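Local coordinates for adhesion protein (Streptococcus pseudopneumoniae 5247, PDB 7LM5), which binds zinc ions and, as the solute-binding protein of an ATP-binding cassette transporter, probably delivers them for uptake into the cell, at residues Phe185-Thr190 and Thr234-Ser239; Asp129-Gly134 and Ala196-Leu201; Leu101-Gly106 and Lys119-Pro124; Val68-Thr73 and Glu94-Met99. The protein carries 1 engineered substitution. One frame throughout, in Å; residues are numbered along the deposited sequence.

Contact 1 (Phe185-Thr190 and Thr234-Ser239); sequences FVTQHT and TIFTES. With ZN (zinc ion), chain B.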
loop_
_atom_site.group_PDB
_atom_site.type_symbol
_atom_site.label_atom_id
_atom_site.label_comp_id
_atom_site.label_asym_id
_atom_site.label_seq_id
_atom_site.Cartn_x
_atom_site.Cartn_y
_atom_site.Cartn_z
ATOM N N PHE A 185 -13.464 1.138 -12.694
ATOM C CA PHE A 185 -12.643 -0.040 -12.922
ATOM C C PHE A 185 -12.827 -1.015 -11.767
ATOM O O PHE A 185 -13.233 -0.640 -10.666
ATOM C CB PHE A 185 -11.159 0.325 -13.098
ATOM C CG PHE A 185 -10.519 0.913 -11.870
ATOM C CD1 PHE A 185 -10.794 2.214 -11.480
ATOM C CD2 PHE A 185 -9.619 0.171 -11.121
ATOM C CE1 PHE A 185 -10.199 2.758 -10.354
ATOM C CE2 PHE A 185 -9.019 0.708 -9.995
ATOM C CZ PHE A 185 -9.310 2.004 -9.612
ATOM N N VAL A 186 -12.528 -2.285 -12.039
ATOM C CA VAL A 186 -12.704 -3.368 -11.079
ATOM C C VAL A 186 -11.376 -4.095 -10.923
ATOM O O VAL A 186 -10.730 -4.435 -11.922
ATOM C CB VAL A 186 -13.809 -4.348 -11.519
ATOM C CG1 VAL A 186 -13.956 -5.478 -10.510
ATOM C CG2 VAL A 186 -15.129 -3.612 -11.703
ATOM N N THR A 187 -10.970 -4.334 -9.679
ATOM C CA THR A 187 -9.701 -4.980 -9.376
ATOM C C THR A 187 -9.934 -6.235 -8.542
ATOM O O THR A 187 -11.033 -6.487 -8.042
ATOM C CB THR A 187 -8.753 -4.019 -8.648
ATOM O OG1 THR A 187 -9.362 -3.570 -7.431
ATOM C CG2 THR A 187 -8.447 -2.818 -9.529
ATOM N N GLN A 188 -8.862 -7.021 -8.392
ATOM C CA GLN A 188 -8.976 -8.337 -7.767
ATOM C C GLN A 188 -9.428 -8.234 -6.314
ATOM O O GLN A 188 -10.244 -9.042 -5.855
ATOM C CB GLN A 188 -7.643 -9.077 -7.868
ATOM C CG GLN A 188 -7.686 -10.505 -7.358
ATOM C CD GLN A 188 -6.483 -11.312 -7.802
ATOM O OE1 GLN A 188 -6.342 -11.639 -8.980
ATOM N NE2 GLN A 188 -5.605 -11.637 -6.857
ATOM N N HIS A 189 -8.905 -7.261 -5.572
ATOM C CA HIS A 189 -9.405 -6.975 -4.235
ATOM C C HIS A 189 -9.397 -5.467 -4.021
ATOM O O HIS A 189 -8.830 -4.706 -4.810
ATOM C CB HIS A 189 -8.601 -7.712 -3.151
ATOM C CG HIS A 189 -7.258 -7.117 -2.863
ATOM N ND1 HIS A 189 -6.194 -7.220 -3.732
ATOM C CD2 HIS A 189 -6.800 -6.436 -1.785
ATOM C CE1 HIS A 189 -5.143 -6.614 -3.210
ATOM N NE2 HIS A 189 -5.483 -6.132 -2.028
ATOM N N THR A 190 -10.055 -5.037 -2.944
ATOM C CA THR A 190 -10.303 -3.617 -2.687
ATOM C C THR A 190 -9.024 -2.978 -2.151
ATOM O O THR A 190 -8.824 -2.806 -0.946
ATOM C CB THR A 190 -11.467 -3.448 -1.720
ATOM O OG1 THR A 190 -12.578 -4.232 -2.173
ATOM C CG2 THR A 190 -11.889 -1.987 -1.640
ATOM N N THR A 234 -12.866 -4.632 -18.349
ATOM C CA THR A 234 -11.616 -5.226 -17.895
ATOM C C THR A 234 -11.658 -5.423 -16.387
ATOM O O THR A 234 -12.080 -4.524 -15.654
ATOM C CB THR A 234 -10.420 -4.344 -18.280
ATOM O OG1 THR A 234 -10.320 -4.267 -19.707
ATOM C CG2 THR A 234 -9.123 -4.909 -17.716
ATOM N N ILE A 235 -11.224 -6.596 -15.934
ATOM C CA ILE A 235 -11.027 -6.882 -14.517
ATOM C C ILE A 235 -9.529 -6.994 -14.275
ATOM O O ILE A 235 -8.844 -7.787 -14.932
ATOM C CB ILE A 235 -11.757 -8.162 -14.084
ATOM C CG1 ILE A 235 -13.266 -7.918 -14.013
ATOM C CG2 ILE A 235 -11.227 -8.650 -12.744
ATOM C CD1 ILE A 235 -14.060 -9.132 -13.584
ATOM N N PHE A 236 -9.019 -6.200 -13.338
ATOM C CA PHE A 236 -7.592 -6.157 -13.049
ATOM C C PHE A 236 -7.243 -7.221 -12.014
ATOM O O PHE A 236 -7.708 -7.162 -10.871
ATOM C CB PHE A 236 -7.185 -4.769 -12.558
ATOM C CG PHE A 236 -7.255 -3.710 -13.621
ATOM C CD1 PHE A 236 -6.231 -3.570 -14.545
ATOM C CD2 PHE A 236 -8.342 -2.855 -13.698
ATOM C CE1 PHE A 236 -6.290 -2.598 -15.526
ATOM C CE2 PHE A 236 -8.406 -1.879 -14.678
ATOM C CZ PHE A 236 -7.379 -1.752 -15.593
ATOM N N THR A 237 -6.422 -8.187 -12.417
ATOM C CA THR A 237 -5.991 -9.270 -11.551
ATOM C C THR A 237 -4.626 -8.947 -10.946
ATOM O O THR A 237 -4.045 -7.883 -11.175
ATOM C CB THR A 237 -5.949 -10.589 -12.325
ATOM O OG1 THR A 237 -5.164 -10.424 -13.513
ATOM C CG2 THR A 237 -7.356 -11.029 -12.709
ATOM N N GLU A 238 -4.111 -9.885 -10.156
ATOM C CA GLU A 238 -2.820 -9.749 -9.503
ATOM C C GLU A 238 -1.907 -10.898 -9.910
ATOM O O GLU A 238 -2.362 -12.021 -10.144
ATOM C CB GLU A 238 -2.969 -9.717 -7.977
ATOM C CG GLU A 238 -3.530 -8.414 -7.434
ATOM C CD GLU A 238 -3.886 -8.501 -5.964
ATOM O OE1 GLU A 238 -5.092 -8.473 -5.642
ATOM O OE2 GLU A 238 -2.962 -8.608 -5.131
ATOM N N SER A 239 -0.614 -10.604 -9.991
ATOM C CA SER A 239 0.378 -11.606 -10.368
ATOM C C SER A 239 0.577 -12.627 -9.252
ATOM O O SER A 239 -0.049 -13.687 -9.248
ATOM C CB SER A 239 1.710 -10.938 -10.714
ATOM O OG SER A 239 1.564 -10.040 -11.801
HETATM ZN ZN ZN B . -4.596 -5.210 0.116
HETATM O O HOH W 1 -6.183 -6.246 -6.405
#
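H189 and E238 meet at about a right angle just past the ends of strands 184-187 and 234-237, ring and carboxylate planes 36° apart. ND1 of H189 donates to OE1 of E238 at 2.5 Å in a bent bond, the oxygen in the ring plane and ND1 on its syn side but out of the carboxylate plane. Histidine suits this place because its second nitrogen, NE2, can bind zinc at 2.5 Å; CG sits between the backbone N and the carbonyl carbon (chi1 76°), which turns ND1 to E238 and NE2 to the metal. A water taking a bond from H189 N and giving one to E238 OE1 closes the junction. The extended Q188 runs obliquely to E238, its OE1 accepting from E238 N at 3.1 Å, well above the amide's own carbonyl plane. Further back, F236 N donates to V186 O at 2.8 Å. The F236 ring turns its edge to CB of F185, 3.9 Å from CE2 of F236, while V186 and I235 occupy the other sheet face. A ligand such as H189 just beyond a parallel strand's C-terminal end, with H125 and E264 also binding this zinc, is characteristic of zinc-uptake solute-binding proteins.

Contact 2 (Asp129-Gly134 and Ala196-Leu201); sequences DPEKAG and AKRFGL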
loop_
_atom_site.group_PDB
_atom_site.type_symbol
_atom_site.label_atom_id
_atom_site.label_comp_id
_atom_site.label_asym_id
_atom_site.label_seq_id
_atom_site.Cartn_x
_atom_site.Cartn_y
_atom_site.Cartn_z
ATOM N N ASP A 129 -1.708 5.965 -3.321
ATOM C CA ASP A 129 -1.899 7.372 -3.644
ATOM C C ASP A 129 -0.540 8.059 -3.640
ATOM O O ASP A 129 0.128 8.068 -2.598
ATOM C CB ASP A 129 -2.831 8.034 -2.636
ATOM C CG ASP A 129 -3.169 9.478 -2.992
ATOM O OD1 ASP A 129 -2.642 10.003 -3.994
ATOM O OD2 ASP A 129 -3.974 10.092 -2.260
ATOM N N PRO A 130 -0.086 8.619 -4.765
ATOM C CA PRO A 130 1.244 9.253 -4.776
ATOM C C PRO A 130 1.401 10.349 -3.735
ATOM O O PRO A 130 2.488 10.507 -3.166
ATOM C CB PRO A 130 1.352 9.804 -6.205
ATOM C CG PRO A 130 0.439 8.945 -7.010
ATOM C CD PRO A 130 -0.708 8.611 -6.102
ATOM N N GLU A 131 0.337 11.107 -3.464
ATOM C CA GLU A 131 0.410 12.154 -2.451
ATOM C C GLU A 131 0.587 11.555 -1.061
ATOM O O GLU A 131 1.453 11.989 -0.292
ATOM C CB GLU A 131 -0.846 13.023 -2.510
ATOM C CG GLU A 131 -0.634 14.471 -2.094
ATOM C CD GLU A 131 -0.076 15.332 -3.216
ATOM O OE1 GLU A 131 0.417 14.775 -4.220
ATOM O OE2 GLU A 131 -0.139 16.573 -3.096
ATOM N N LYS A 132 -0.222 10.548 -0.724
ATOM C CA LYS A 132 -0.125 9.914 0.586
ATOM C C LYS A 132 1.128 9.061 0.730
ATOM O O LYS A 132 1.574 8.827 1.858
ATOM C CB LYS A 132 -1.369 9.067 0.852
ATOM C CG LYS A 132 -2.603 9.887 1.176
ATOM C CD LYS A 132 -3.833 9.009 1.322
ATOM C CE LYS A 132 -4.954 9.759 2.020
ATOM N NZ LYS A 132 -5.194 11.094 1.406
ATOM N N ALA A 133 1.700 8.585 -0.380
ATOM C CA ALA A 133 2.988 7.905 -0.302
ATOM C C ALA A 133 4.085 8.869 0.131
ATOM O O ALA A 133 4.947 8.514 0.944
ATOM C CB ALA A 133 3.330 7.267 -1.648
ATOM N N GLY A 134 4.063 10.096 -0.393
ATOM C CA GLY A 134 5.015 11.098 0.049
ATOM C C GLY A 134 4.771 11.561 1.470
ATOM O O GLY A 134 5.713 11.940 2.173
ATOM N N ALA A 196 -8.155 5.793 -6.690
ATOM C CA ALA A 196 -9.348 6.265 -7.387
ATOM C C ALA A 196 -9.806 7.616 -6.851
ATOM O O ALA A 196 -10.188 8.500 -7.627
ATOM C CB ALA A 196 -10.468 5.231 -7.267
ATOM N N LYS A 197 -9.776 7.795 -5.528
ATOM C CA LYS A 197 -10.158 9.074 -4.938
ATOM C C LYS A 197 -9.188 10.191 -5.299
ATOM O O LYS A 197 -9.579 11.362 -5.284
ATOM C CB LYS A 197 -10.256 8.948 -3.417
ATOM C CG LYS A 197 -11.384 8.053 -2.933
ATOM C CD LYS A 197 -11.427 8.004 -1.413
ATOM C CE LYS A 197 -12.579 7.143 -0.920
ATOM N NZ LYS A 197 -12.653 7.110 0.566
ATOM N N ARG A 198 -7.937 9.857 -5.620
ATOM C CA ARG A 198 -6.970 10.889 -5.981
ATOM C C ARG A 198 -7.277 11.483 -7.351
ATOM O O ARG A 198 -7.096 12.688 -7.564
ATOM C CB ARG A 198 -5.554 10.313 -5.947
ATOM C CG ARG A 198 -4.468 11.279 -6.401
ATOM C CD ARG A 198 -4.499 12.561 -5.591
ATOM N NE ARG A 198 -4.416 12.294 -4.159
ATOM C CZ ARG A 198 -4.638 13.205 -3.218
ATOM N NH1 ARG A 198 -4.963 14.444 -3.559
ATOM N NH2 ARG A 198 -4.541 12.875 -1.938
ATOM N N PHE A 199 -7.755 10.661 -8.289
ATOM C CA PHE A 199 -7.981 11.100 -9.662
ATOM C C PHE A 199 -9.451 11.036 -10.063
ATOM O O PHE A 199 -9.762 10.923 -11.253
ATOM C CB PHE A 199 -7.127 10.277 -10.628
ATOM C CG PHE A 199 -5.655 10.350 -10.339
ATOM C CD1 PHE A 199 -4.912 11.453 -10.729
ATOM C CD2 PHE A 199 -5.016 9.321 -9.667
ATOM C CE1 PHE A 199 -3.559 11.525 -10.459
ATOM C CE2 PHE A 199 -3.663 9.388 -9.395
ATOM C CZ PHE A 199 -2.935 10.491 -9.791
ATOM N N GLY A 200 -10.361 11.108 -9.095
ATOM C CA GLY A 200 -11.781 11.162 -9.407
ATOM C C GLY A 200 -12.311 9.931 -10.108
ATOM O O GLY A 200 -13.158 10.044 -11.003
ATOM N N LEU A 201 -11.830 8.753 -9.725
ATOM C CA LEU A 201 -12.252 7.499 -10.326
ATOM C C LEU A 201 -13.149 6.729 -9.363
ATOM O O LEU A 201 -13.184 6.998 -8.159
ATOM C CB LEU A 201 -11.042 6.642 -10.711
ATOM C CG LEU A 201 -9.952 7.327 -11.538
ATOM C CD1 LEU A 201 -8.779 6.385 -11.760
ATOM C CD2 LEU A 201 -10.506 7.821 -12.865
#
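D129, the N-cap of helix 130-147, faces R198 in the last turn of helix 193-198, and their CA atoms are 6.6 Å apart, so one helix begins where the other stops. R198 leaves its helix with CG anti to the backbone N and then bends at chi2 (56°) and chi3 (55°), which swings the guanidinium round to the carboxylate side-on. NE reaches OD1 of D129 at 2.9 Å, and NH2 of R198 reaches OD2 of D129, also at 2.9 Å, each oxygen using its syn lone pair. The fit is not flat: the two planes stand 36° apart. OD1 of D129 has a second donor, E131 N at 3.2 Å, which comes from above the carboxylate plane and makes the capping bond. Aspartate suits the position because a short side chain can cap and pair at once. CB of E131 lies over one face of the guanidinium, 3.7 Å from R198 NH2. P130, whose lack of an N-H costs nothing in a first helical turn, brings CD to 4.5 Å from CE2 of F199, and both side chains touch M281 of helix 273-288. K132 NZ joins at long range, 4.0 Å from D129 OD2. Two cations and a helix N-terminus thus converge on one carboxylate, which probably stabilises its negative charge and joins the start of helix 130-147 to the end of helix 193-198.

Contact 3 (Leu101-Gly106 and Lys119-Pro124); sequences LERVPG and KTLYDP. With ZN (zinc ion), chain F.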
loop_
_atom_site.group_PDB
_atom_site.type_symbol
_atom_site.label_atom_id
_atom_site.label_comp_id
_atom_site.label_asym_id
_atom_site.label_seq_id
_atom_site.Cartn_x
_atom_site.Cartn_y
_atom_site.Cartn_z
ATOM N N LEU A 101 -7.055 7.979 7.628
ATOM C CA LEU A 101 -7.473 6.804 6.877
ATOM C C LEU A 101 -8.941 6.926 6.490
ATOM O O LEU A 101 -9.769 7.378 7.286
ATOM C CB LEU A 101 -7.254 5.529 7.694
ATOM C CG LEU A 101 -5.825 5.247 8.167
ATOM C CD1 LEU A 101 -5.777 3.970 8.993
ATOM C CD2 LEU A 101 -4.871 5.162 6.988
ATOM N N GLU A 102 -9.257 6.523 5.264
ATOM C CA GLU A 102 -10.625 6.554 4.770
ATOM C C GLU A 102 -11.364 5.277 5.161
ATOM O O GLU A 102 -10.761 4.251 5.483
ATOM C CB GLU A 102 -10.651 6.726 3.250
ATOM C CG GLU A 102 -10.037 8.023 2.736
ATOM C CD GLU A 102 -10.864 9.247 3.082
ATOM O OE1 GLU A 102 -10.788 9.715 4.237
ATOM O OE2 GLU A 102 -11.597 9.739 2.197
ATOM N N ARG A 103 -12.693 5.356 5.127
ATOM C CA ARG A 103 -13.523 4.206 5.452
ATOM C C ARG A 103 -13.394 3.123 4.386
ATOM O O ARG A 103 -13.054 3.392 3.230
ATOM C CB ARG A 103 -14.988 4.623 5.590
ATOM C CG ARG A 103 -15.343 5.253 6.927
ATOM C CD ARG A 103 -15.202 4.248 8.057
ATOM N NE ARG A 103 -15.704 4.766 9.325
ATOM C CZ ARG A 103 -16.943 4.577 9.769
ATOM N NH1 ARG A 103 -17.809 3.880 9.046
ATOM N NH2 ARG A 103 -17.317 5.084 10.936
ATOM N N VAL A 104 -13.670 1.890 4.788
ATOM C CA VAL A 104 -13.676 0.768 3.842
ATOM C C VAL A 104 -14.866 0.918 2.900
ATOM O O VAL A 104 -15.984 1.207 3.363
ATOM C CB VAL A 104 -13.735 -0.561 4.598
ATOM C CG1 VAL A 104 -14.074 -1.705 3.651
ATOM C CG2 VAL A 104 -12.414 -0.825 5.302
ATOM N N PRO A 105 -14.684 0.755 1.589
ATOM C CA PRO A 105 -15.825 0.834 0.669
ATOM C C PRO A 105 -16.876 -0.217 1.003
ATOM O O PRO A 105 -16.566 -1.397 1.179
ATOM C CB PRO A 105 -15.190 0.587 -0.705
ATOM C CG PRO A 105 -13.757 0.983 -0.532
ATOM C CD PRO A 105 -13.405 0.597 0.876
ATOM N N GLY A 106 -18.127 0.226 1.088
ATOM C CA GLY A 106 -19.211 -0.618 1.537
ATOM C C GLY A 106 -19.479 -0.561 3.024
ATOM O O GLY A 106 -20.428 -1.201 3.492
ATOM N N LYS A 119 -11.573 -2.504 13.761
ATOM C CA LYS A 119 -10.481 -2.252 12.824
ATOM C C LYS A 119 -10.883 -2.507 11.376
ATOM O O LYS A 119 -10.232 -1.985 10.463
ATOM C CB LYS A 119 -9.274 -3.119 13.185
ATOM C CG LYS A 119 -7.968 -2.669 12.550
ATOM C CD LYS A 119 -6.977 -3.815 12.454
ATOM C CE LYS A 119 -7.445 -4.862 11.457
ATOM N NZ LYS A 119 -6.434 -5.937 11.260
ATOM N N THR A 120 -11.938 -3.287 11.143
ATOM C CA THR A 120 -12.422 -3.611 9.802
ATOM C C THR A 120 -13.102 -2.439 9.104
ATOM O O THR A 120 -13.647 -2.649 8.012
ATOM C CB THR A 120 -13.392 -4.793 9.870
ATOM O OG1 THR A 120 -14.590 -4.388 10.546
ATOM C CG2 THR A 120 -12.763 -5.956 10.622
ATOM N N LEU A 121 -13.099 -1.229 9.666
ATOM C CA LEU A 121 -13.830 -0.111 9.082
ATOM C C LEU A 121 -12.968 0.829 8.253
ATOM O O LEU A 121 -13.520 1.608 7.468
ATOM C CB LEU A 121 -14.519 0.706 10.182
ATOM C CG LEU A 121 -15.606 -0.012 10.980
ATOM C CD1 LEU A 121 -16.269 0.950 11.945
ATOM C CD2 LEU A 121 -16.633 -0.632 10.049
ATOM N N TYR A 122 -11.666 0.808 8.518
ATOM C CA TYR A 122 -10.689 1.724 7.892
ATOM C C TYR A 122 -9.822 1.028 6.842
ATOM O O TYR A 122 -9.359 -0.067 7.074
ATOM C CB TYR A 122 -9.966 2.470 9.006
ATOM C CG TYR A 122 -10.850 3.545 9.562
ATOM C CD1 TYR A 122 -11.004 4.725 8.876
ATOM C CD2 TYR A 122 -11.584 3.366 10.712
ATOM C CE1 TYR A 122 -11.837 5.726 9.325
ATOM C CE2 TYR A 122 -12.420 4.360 11.182
ATOM C CZ TYR A 122 -12.548 5.542 10.485
ATOM O OH TYR A 122 -13.372 6.544 10.897
ATOM N N ASP A 123 -9.639 1.708 5.720
ATOM C CA ASP A 123 -8.856 1.207 4.571
ATOM C C ASP A 123 -7.382 1.556 4.769
ATOM O O ASP A 123 -7.106 2.694 5.010
ATOM C CB ASP A 123 -9.412 1.836 3.301
ATOM C CG ASP A 123 -8.820 1.291 2.032
ATOM O OD1 ASP A 123 -7.901 0.543 2.120
ATOM O OD2 ASP A 123 -9.311 1.633 0.994
ATOM N N PRO A 124 -6.433 0.607 4.699
ATOM C CA PRO A 124 -5.030 0.912 4.869
ATOM C C PRO A 124 -4.223 1.175 3.596
ATOM O O PRO A 124 -3.182 1.698 3.721
ATOM C CB PRO A 124 -4.511 -0.408 5.425
ATOM C CG PRO A 124 -5.282 -1.406 4.666
ATOM C CD PRO A 124 -6.657 -0.808 4.553
HETATM ZN ZN ZN F . -12.087 11.798 4.171
HETATM O O HOH W 2 -15.259 6.602 12.491
#
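E102 and D123 are joined through their backbones, D123 N donating a hydrogen bond to E102 O at 2.8 Å. The next bond runs from V104 N to L121 O at 2.7 Å, and together the two make a single bridge between R103 and Y122. R103 bends at chi2 (-66°) and lays its CD over one face of the Y122 ring, 4.0 Å from the centroid, a CH-pi contact. Its guanidinium stands nearly upright to that ring. NE of R103 makes a weak bond to Y122 OH at 3.3 Å, and a water lies 3.0 Å from R103 NH2 and 2.5 Å from Y122 OH. NH1 is taken by the carbonyls of V110 and L107, so the arginine holds the following part of the loop at these two residues, with L121 CD1 over a face of the group. E102 OE1 binds a zinc ion at 2.5 Å, and its OE2 pairs with K197. Y194 OH bonds both E102 N and D123 O. H125 ND1 donates to OD1 of D123, which makes D123 a second-shell carboxylate behind a zinc-binding histidine, a familiar feature of metal sites; here it belongs to the long loop between strand 91-94 and helix 130-147.

Contact 4 (Val68-Thr73 and Glu94-Met99); sequences VYHSHT and EASEGM. With ZN (zinc ion), chain E.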
loop_
_atom_site.group_PDB
_atom_site.type_symbol
_atom_site.label_atom_id
_atom_site.label_comp_id
_atom_site.label_asym_id
_atom_site.label_seq_id
_atom_site.Cartn_x
_atom_site.Cartn_y
_atom_site.Cartn_z
ATOM N N VAL A 68 10.017 -0.821 11.283
ATOM C CA VAL A 68 9.027 0.079 10.704
ATOM C C VAL A 68 7.932 -0.758 10.063
ATOM O O VAL A 68 8.218 -1.670 9.279
ATOM C CB VAL A 68 9.658 1.032 9.670
ATOM C CG1 VAL A 68 8.679 2.137 9.298
ATOM C CG2 VAL A 68 10.956 1.618 10.203
ATOM N N TYR A 69 6.681 -0.450 10.399
ATOM C CA TYR A 69 5.524 -1.072 9.776
ATOM C C TYR A 69 4.551 0.017 9.344
ATOM O O TYR A 69 4.658 1.177 9.750
ATOM C CB TYR A 69 4.844 -2.080 10.717
ATOM C CG TYR A 69 4.105 -1.461 11.883
ATOM C CD1 TYR A 69 4.786 -1.034 13.016
ATOM C CD2 TYR A 69 2.723 -1.322 11.858
ATOM C CE1 TYR A 69 4.112 -0.475 14.086
ATOM C CE2 TYR A 69 2.041 -0.766 12.923
ATOM C CZ TYR A 69 2.739 -0.343 14.034
ATOM O OH TYR A 69 2.063 0.212 15.097
ATOM N N HIS A 70 3.592 -0.370 8.503
ATOM C CA HIS A 70 2.682 0.593 7.895
ATOM C C HIS A 70 1.666 1.134 8.896
ATOM O O HIS A 70 1.694 2.320 9.237
ATOM C CB HIS A 70 1.960 -0.039 6.705
ATOM C CG HIS A 70 0.987 0.879 6.030
ATOM N ND1 HIS A 70 1.334 2.141 5.598
ATOM C CD2 HIS A 70 -0.319 0.718 5.716
ATOM C CE1 HIS A 70 0.282 2.717 5.045
ATOM N NE2 HIS A 70 -0.734 1.875 5.103
ATOM N N SER A 71 0.766 0.277 9.369
ATOM C CA SER A 71 -0.334 0.732 10.207
ATOM C C SER A 71 -0.858 -0.436 11.027
ATOM O O SER A 71 -0.699 -1.602 10.654
ATOM C CB SER A 71 -1.461 1.342 9.365
ATOM O OG SER A 71 -2.559 1.721 10.175
ATOM N N HIS A 72 -1.493 -0.103 12.154
ATOM C CA HIS A 72 -2.149 -1.126 12.958
ATOM C C HIS A 72 -3.370 -1.704 12.256
ATOM O O HIS A 72 -3.831 -2.786 12.633
ATOM C CB HIS A 72 -2.548 -0.558 14.322
ATOM C CG HIS A 72 -3.612 0.493 14.254
ATOM N ND1 HIS A 72 -3.327 1.834 14.115
ATOM C CD2 HIS A 72 -4.962 0.400 14.314
ATOM C CE1 HIS A 72 -4.455 2.521 14.088
ATOM N NE2 HIS A 72 -5.462 1.676 14.208
ATOM N N THR A 73 -3.899 -1.008 11.250
ATOM C CA THR A 73 -5.003 -1.515 10.447
ATOM C C THR A 73 -4.557 -2.538 9.410
ATOM O O THR A 73 -5.409 -3.115 8.728
ATOM C CB THR A 73 -5.722 -0.358 9.746
ATOM O OG1 THR A 73 -4.802 0.336 8.895
ATOM C CG2 THR A 73 -6.288 0.615 10.768
ATOM N N GLU A 94 5.522 3.243 13.580
ATOM C CA GLU A 94 4.354 3.121 12.713
ATOM C C GLU A 94 4.467 4.184 11.625
ATOM O O GLU A 94 4.321 5.379 11.895
ATOM C CB GLU A 94 3.068 3.280 13.519
ATOM C CG GLU A 94 1.798 2.957 12.752
ATOM C CD GLU A 94 0.562 3.067 13.619
ATOM O OE1 GLU A 94 0.682 3.552 14.763
ATOM O OE2 GLU A 94 -0.529 2.666 13.160
ATOM N N ALA A 95 4.729 3.745 10.390
ATOM C CA ALA A 95 5.056 4.671 9.310
ATOM C C ALA A 95 3.904 5.598 8.947
ATOM O O ALA A 95 4.143 6.652 8.347
ATOM C CB ALA A 95 5.502 3.894 8.071
ATOM N N SER A 96 2.666 5.244 9.292
ATOM C CA SER A 96 1.504 6.044 8.926
ATOM C C SER A 96 0.823 6.676 10.136
ATOM O O SER A 96 -0.366 7.001 10.071
ATOM C CB SER A 96 0.504 5.196 8.140
ATOM O OG SER A 96 -0.051 4.182 8.958
ATOM N N GLU A 97 1.549 6.855 11.236
ATOM C CA GLU A 97 0.967 7.486 12.413
ATOM C C GLU A 97 0.648 8.947 12.119
ATOM O O GLU A 97 1.518 9.710 11.690
ATOM C CB GLU A 97 1.918 7.380 13.603
ATOM C CG GLU A 97 1.356 7.968 14.888
ATOM C CD GLU A 97 2.331 7.894 16.045
ATOM O OE1 GLU A 97 3.494 7.493 15.822
ATOM O OE2 GLU A 97 1.936 8.236 17.179
ATOM N N GLY A 98 -0.606 9.333 12.348
ATOM C CA GLY A 98 -1.073 10.670 12.078
ATOM C C GLY A 98 -1.790 10.832 10.753
ATOM O O GLY A 98 -2.496 11.829 10.565
ATOM N N MET A 99 -1.629 9.883 9.834
ATOM C CA MET A 99 -2.304 9.968 8.547
ATOM C C MET A 99 -3.786 9.648 8.696
ATOM O O MET A 99 -4.176 8.764 9.464
ATOM C CB MET A 99 -1.662 9.013 7.541
ATOM C CG MET A 99 -0.270 9.422 7.094
ATOM S SD MET A 99 0.414 8.310 5.850
ATOM C CE MET A 99 -0.793 8.485 4.539
HETATM ZN ZN ZN E . -1.675 3.044 14.949
HETATM O O HOH W 3 -0.811 1.517 16.129
HETATM O O HOH W 4 -2.162 4.732 13.809
#
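Y69 carries E94 across its ring, CA of E94 lying over one face in a CH-pi contact. From there the E94 side chain runs out fully extended, CG anti to the backbone N (chi1 -171°). CB passes 3.7 Å from Y69 CZ, and CG comes 3.6 Å from H70 O. CD lies 3.5 Å from Y69 OH, its carboxylate only 16° from the plane of the ring. At the tip both oxygens hold a zinc ion, OE1 of E94 at 2.4 Å and OE2 of E94 at 2.2 Å. OE2 also accepts from H72 N at 3.1 Å, a donor above the carboxylate plane, which helps fix the rotation of the group. H72 supplies the remaining protein ligand, ND1 at 2.2 Å from zinc, and two waters fill further positions. Away from the metal, A95 N donates to Y69 O at 2.6 Å, continuing the parallel pairing of strands 66-69 and 91-94, and the S96 hydroxyl donates to H70 O, the small serine fitting over one face of the H70 ring. V68 CG1 packs on the A95 methyl. A chelating carboxylate, one imidazole and two waters leave part of the coordination shell to solvent, consistent with a peripheral zinc site unlike that of H125, H189 and E264, where three side chains bind the metal.

Along the chain, contact 4 closes before contact 3, and contact 3 before contacts 1 and 2, whose segments alternate. Contact 4 lies at the edge of one four-stranded parallel sheet and contact 1 within the other, about 25 Å apart between centres. Contact 3, centre to centre about 14 Å from contact 4 and 18 Å from contact 1, touches both: P124 O meets H70 NE2, and P105 packs on T190. Contact 2, joining helices 130-147 and 193-198, reaches all three: A196 and L201 pack on F185, K197 pairs with E102, and K132 touches M99. The contacts thus span two sheet-bearing lobes, between which the zinc of H125, H189 and E264 lies, as in related binding proteins.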